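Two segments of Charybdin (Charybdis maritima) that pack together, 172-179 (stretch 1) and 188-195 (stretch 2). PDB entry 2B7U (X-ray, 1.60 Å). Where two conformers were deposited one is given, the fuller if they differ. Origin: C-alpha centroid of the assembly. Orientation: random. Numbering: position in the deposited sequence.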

ATOM      1  N   VAL A 172       4.760   6.735  -7.793  1.00 13.67           N
ATOM      2  CA  VAL A 172       6.017   7.466  -7.834  1.00 14.59           C
ATOM      3  C   VAL A 172       5.961   8.790  -7.094  1.00 14.03           C
ATOM      4  O   VAL A 172       6.866   9.100  -6.306  1.00 14.65           O
ATOM      5  N   ASP A 173       4.923   9.572  -7.344  1.00 13.96           N
ATOM      6  CA  ASP A 173       4.847  10.954  -6.819  1.00 14.15           C
ATOM      7  C   ASP A 173       4.641  10.940  -5.303  1.00 14.28           C
ATOM      8  O   ASP A 173       5.071  11.867  -4.603  1.00 14.27           O
ATOM      9  N   ILE A 174       3.977   9.902  -4.805  1.00 13.84           N
ATOM     10  CA  ILE A 174       3.730   9.739  -3.365  1.00 14.11           C
ATOM     11  C   ILE A 174       5.034   9.356  -2.661  1.00 13.96           C
ATOM     12  O   ILE A 174       5.402   9.983  -1.643  1.00 15.00           O
ATOM     13  N   ALA A 175       5.758   8.365  -3.197  1.00 14.21           N
ATOM     14  CA  ALA A 175       7.081   8.020  -2.674  1.00 14.86           C
ATOM     15  C   ALA A 175       7.999   9.234  -2.640  1.00 15.18           C
ATOM     16  O   ALA A 175       8.674   9.477  -1.632  1.00 15.11           O
ATOM     17  N   ASN A 176       8.011   9.993  -3.724  1.00 15.08           N
ATOM     18  CA  ASN A 176       8.850  11.215  -3.795  1.00 15.51           C
ATOM     19  C   ASN A 176       8.463  12.199  -2.708  1.00 15.97           C
ATOM     20  O   ASN A 176       9.332  12.770  -2.015  1.00 15.18           O
ATOM     21  N   HIS A 177       7.157  12.410  -2.552  1.00 15.75           N
ATOM     22  CA  HIS A 177       6.673  13.398  -1.620  1.00 16.17           C
ATOM     23  C   HIS A 177       7.108  13.061  -0.212  1.00 15.51           C
ATOM     24  O   HIS A 177       7.546  13.933   0.555  1.00 16.12           O
ATOM     25  N   PHE A 178       6.989  11.790   0.152  1.00 14.53           N
ATOM     26  CA  PHE A 178       7.336  11.389   1.506  1.00 14.64           C
ATOM     27  C   PHE A 178       8.846  11.398   1.710  1.00 16.04           C
ATOM     28  O   PHE A 178       9.314  11.709   2.810  1.00 16.70           O
ATOM     29  N   ALA A 179       9.611  11.118   0.659  1.00 16.24           N
ATOM     30  CA  ALA A 179      11.073  11.091   0.739  1.00 17.56           C
ATOM     31  C   ALA A 179      11.625  12.494   0.950  1.00 18.73           C
ATOM     32  O   ALA A 179      12.520  12.715   1.790  1.00 19.20           O
ATOM     33  N   VAL A 188       4.222  16.738   7.726  1.00 33.61           N
ATOM     34  CA  VAL A 188       4.206  16.530   6.296  1.00 32.89           C
ATOM     35  C   VAL A 188       2.821  16.011   5.982  1.00 31.96           C
ATOM     36  O   VAL A 188       2.460  14.929   6.440  1.00 31.62           O
ATOM     37  N   LYS A 189       2.037  16.797   5.254  1.00 31.58           N
ATOM     38  CA  LYS A 189       0.699  16.365   4.846  1.00 31.11           C
ATOM     39  C   LYS A 189       0.731  15.755   3.454  1.00 29.66           C
ATOM     40  O   LYS A 189       1.632  16.037   2.657  1.00 30.43           O
ATOM     41  N   LEU A 190      -0.264  14.928   3.166  1.00 26.77           N
ATOM     42  CA  LEU A 190      -0.442  14.375   1.832  1.00 25.35           C
ATOM     43  C   LEU A 190      -1.268  15.368   1.019  1.00 23.65           C
ATOM     44  O   LEU A 190      -2.355  15.720   1.450  1.00 23.05           O
ATOM     45  N   PRO A 191      -0.763  15.828  -0.146  1.00 21.91           N
ATOM     46  CA  PRO A 191      -1.569  16.700  -0.999  1.00 21.93           C
ATOM     47  C   PRO A 191      -2.876  16.031  -1.411  1.00 21.51           C
ATOM     48  O   PRO A 191      -2.887  14.843  -1.682  1.00 20.89           O
ATOM     49  N   GLN A 192      -3.965  16.792  -1.460  1.00 22.05           N
ATOM     50  CA  GLN A 192      -5.279  16.225  -1.762  1.00 22.12           C
ATOM     51  C   GLN A 192      -5.301  15.534  -3.127  1.00 20.34           C
ATOM     52  O   GLN A 192      -5.976  14.516  -3.300  1.00 19.98           O
ATOM     53  N   TRP A 193      -4.562  16.058  -4.102  1.00 19.20           N
ATOM     54  CA  TRP A 193      -4.573  15.447  -5.429  1.00 19.12           C
ATOM     55  C   TRP A 193      -3.999  14.028  -5.403  1.00 18.70           C
ATOM     56  O   TRP A 193      -4.427  13.144  -6.162  1.00 18.86           O
ATOM     57  N   MET A 194      -3.012  13.813  -4.537  1.00 16.99           N
ATOM     58  CA  MET A 194      -2.432  12.477  -4.363  1.00 17.12           C
ATOM     59  C   MET A 194      -3.432  11.524  -3.708  1.00 17.25           C
ATOM     60  O   MET A 194      -3.483  10.342  -4.050  1.00 16.74           O
ATOM     61  N   GLN A 195      -4.232  12.003  -2.769  1.00 18.21           N
ATOM     62  CA  GLN A 195      -5.331  11.175  -2.253  1.00 20.25           C
ATOM     63  C   GLN A 195      -6.396  10.874  -3.323  1.00 20.50           C
ATOM     64  O   GLN A 195      -6.759   9.713  -3.611  1.00 21.32           O
TER

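Stretch 1 is helical throughout, and it offers one side to a segment that begins as an extended loop and turns into a helix after Pro-191, the N-cap residue. Asp-173, Ile-174, His-177 and Phe-178 follow the i, i+1, i+4, i+5 spacing that places residues on one side of a helix. Val-172, Ala-175, Asn-176 and Ala-179 make no contact with stretch 2.

His-177 is the centre of the contact. Its CA-to-CB bond points toward stretch 2, and chi1 is t (178°), which carries the imidazole out to the loop; chi2 of 74° sets the plane of the ring. In this pose NE2 donates a hydrogen bond to the backbone O of Lys-189, 2.7 Å away and near the ring plane. The same orientation turns one face to Pro-191, whose CD lies 3.7 Å from the ring centroid and 17° off the ring normal, a CH-pi contact. A histidine suits this place because it joins a polar ring edge to a flat face that can pack against a proline. Lys-189 takes part through its carbonyl, while its CA-to-CB bond points away and its long chain is left exposed.

Met-194 is the main side chain from the helical part of stretch 2. With chi1 m (-67°) and chi2 and chi3 both t, it is extended and reaches across to stretch 1. Its SD lies 4.0 Å from Ile-174 CG1 and sits obliquely to the imidazole, 4.9 Å from the ring centroid of His-177. Beyond the sulfur, Met-194 CE comes within 3.6 Å of Asp-173 O. An unbranched, flexible thioether can thread between these neighbours.

Ile-174 and Phe-178 set out sideways, yet their ends come nearer to stretch 2. Ile-174 is m, t, and its CG2 lies 4.4 Å from Leu-190 CD1. Phe-178, with chi1 m (-69°), brings CZ to 3.9 Å from Leu-190 CD1, and the edge of its ring faces Val-188 CG1. Leu-190, in the common t, p rotamer, thus places CD1 near both residues. Val-188 points toward the helix with chi1 t (174°), and its CG1 also lies 3.7 Å from His-177 NE2.

At the other end, Trp-193 leaves its backbone sideways with chi1 p (77°), and the end of its indole comes nearer to stretch 1, so that Trp-193 CH2 lies 3.9 Å from Asp-173 OD2, with the oxygen near the ring plane. The carboxylate of Asp-173 finds its hydrogen bonds elsewhere in the structure.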

ATOM      1  CB  VAL A 172       6.443   7.681  -9.328  1.00 15.07           C
ATOM      2  CG1 VAL A 172       7.683   8.571  -9.430  1.00 16.84           C
ATOM      3  CG2 VAL A 172       6.671   6.301  -9.993  1.00 17.69           C
ATOM      4  CB  ASP A 173       3.713  11.733  -7.488  1.00 14.60           C
ATOM      5  CG  ASP A 173       3.992  12.020  -8.943  1.00 16.41           C
ATOM      6  OD1 ASP A 173       5.022  12.668  -9.217  1.00 19.67           O
ATOM      7  OD2 ASP A 173       3.202  11.573  -9.796  1.00 18.35           O
ATOM      8  CB  ILE A 174       2.573   8.755  -3.074  1.00 13.98           C
ATOM      9  CG1 ILE A 174       1.282   9.308  -3.683  1.00 13.46           C
ATOM     10  CG2 ILE A 174       2.381   8.576  -1.583  1.00 14.51           C
ATOM     11  CD1 ILE A 174       0.063   8.453  -3.480  1.00 14.54           C
ATOM     12  CB  ALA A 175       7.734   6.930  -3.455  1.00 15.20           C
ATOM     13  CB  ASN A 176       8.746  11.899  -5.163  1.00 16.35           C
ATOM     14  CG  ASN A 176       9.479  11.152  -6.257  1.00 18.02           C
ATOM     15  OD1 ASN A 176      10.311  10.293  -5.975  1.00 23.26           O
ATOM     16  ND2 ASN A 176       9.181  11.491  -7.512  1.00 19.54           N
ATOM     17  CB  HIS A 177       5.147  13.487  -1.658  1.00 16.91           C
ATOM     18  CG  HIS A 177       4.596  14.469  -0.679  1.00 17.87           C
ATOM     19  ND1 HIS A 177       4.689  15.830  -0.863  1.00 19.90           N
ATOM     20  CD2 HIS A 177       3.969  14.288   0.506  1.00 20.75           C
ATOM     21  CE1 HIS A 177       4.140  16.446   0.171  1.00 19.77           C
ATOM     22  NE2 HIS A 177       3.696  15.537   1.011  1.00 21.96           N
ATOM     23  CB  PHE A 178       6.731  10.029   1.861  1.00 14.71           C
ATOM     24  CG  PHE A 178       5.234  10.038   2.001  1.00 14.84           C
ATOM     25  CD1 PHE A 178       4.555  11.129   2.530  1.00 17.67           C
ATOM     26  CD2 PHE A 178       4.491   8.916   1.637  1.00 15.05           C
ATOM     27  CE1 PHE A 178       3.160  11.116   2.670  1.00 18.37           C
ATOM     28  CE2 PHE A 178       3.120   8.906   1.809  1.00 15.97           C
ATOM     29  CZ  PHE A 178       2.454   9.996   2.320  1.00 16.34           C
ATOM     30  CB  ALA A 179      11.669  10.471  -0.530  1.00 17.75           C
ATOM     31  CB  VAL A 188       5.254  15.492   5.881  1.00 32.83           C
ATOM     32  CG1 VAL A 188       5.135  15.156   4.395  1.00 33.19           C
ATOM     33  CG2 VAL A 188       6.646  16.004   6.224  1.00 33.27           C
ATOM     34  CB  LYS A 189      -0.310  17.524   4.866  1.00 31.36           C
ATOM     35  CG  LYS A 189      -0.202  18.518   3.703  1.00 32.32           C
ATOM     36  CD  LYS A 189      -1.527  19.237   3.461  0.65 32.42           C
ATOM     37  CE  LYS A 189      -1.411  20.315   2.388  0.65 32.37           C
ATOM     38  NZ  LYS A 189      -1.042  19.788   1.045  0.65 32.27           N
ATOM     39  CB  LEU A 190      -1.192  13.056   1.948  1.00 25.08           C
ATOM     40  CG  LEU A 190      -1.544  12.318   0.657  1.00 26.95           C
ATOM     41  CD1 LEU A 190      -0.342  11.562   0.117  1.00 27.61           C
ATOM     42  CD2 LEU A 190      -2.693  11.377   0.914  1.00 26.23           C
ATOM     43  CB  PRO A 191      -0.670  16.934  -2.214  1.00 21.62           C
ATOM     44  CG  PRO A 191       0.711  16.699  -1.704  1.00 22.13           C
ATOM     45  CD  PRO A 191       0.579  15.614  -0.717  1.00 22.51           C
ATOM     46  CB  GLN A 192      -6.379  17.301  -1.681  1.00 22.73           C
ATOM     47  CG  GLN A 192      -7.795  16.708  -1.656  1.00 25.11           C
ATOM     48  CD  GLN A 192      -8.853  17.703  -1.187  1.00 25.87           C
ATOM     49  OE1 GLN A 192      -9.863  17.318  -0.579  1.00 33.65           O
ATOM     50  NE2 GLN A 192      -8.637  18.977  -1.478  1.00 25.86           N
ATOM     51  CB  TRP A 193      -3.864  16.324  -6.451  1.00 19.38           C
ATOM     52  CG  TRP A 193      -2.365  16.346  -6.452  1.00 18.88           C
ATOM     53  CD1 TRP A 193      -1.550  17.233  -5.790  1.00 19.87           C
ATOM     54  CD2 TRP A 193      -1.503  15.476  -7.180  1.00 18.20           C
ATOM     55  NE1 TRP A 193      -0.233  16.951  -6.070  1.00 20.50           N
ATOM     56  CE2 TRP A 193      -0.177  15.882  -6.926  1.00 20.21           C
ATOM     57  CE3 TRP A 193      -1.718  14.389  -8.028  1.00 19.50           C
ATOM     58  CZ2 TRP A 193       0.917  15.234  -7.489  1.00 19.92           C
ATOM     59  CZ3 TRP A 193      -0.625  13.762  -8.591  1.00 19.50           C
ATOM     60  CH2 TRP A 193       0.670  14.182  -8.314  1.00 19.52           C
ATOM     61  CB  MET A 194      -1.127  12.549  -3.573  1.00 16.83           C
ATOM     62  CG  MET A 194      -0.052  13.248  -4.325  1.00 16.47           C
ATOM     63  SD  MET A 194       1.530  13.269  -3.467  1.00 19.31           S
ATOM     64  CE  MET A 194       2.442  14.330  -4.596  1.00 20.95           C
ATOM     65  CB  GLN A 195      -5.990  11.870  -1.064  1.00 19.91           C
ATOM     66  CG  GLN A 195      -7.126  11.050  -0.477  1.00 22.68           C
ATOM     67  CD  GLN A 195      -7.940  11.834   0.508  1.00 23.45           C
ATOM     68  OE1 GLN A 195      -8.473  12.896   0.184  1.00 30.06           O
ATOM     69  NE2 GLN A 195      -8.049  11.324   1.712  1.00 27.67           N
TER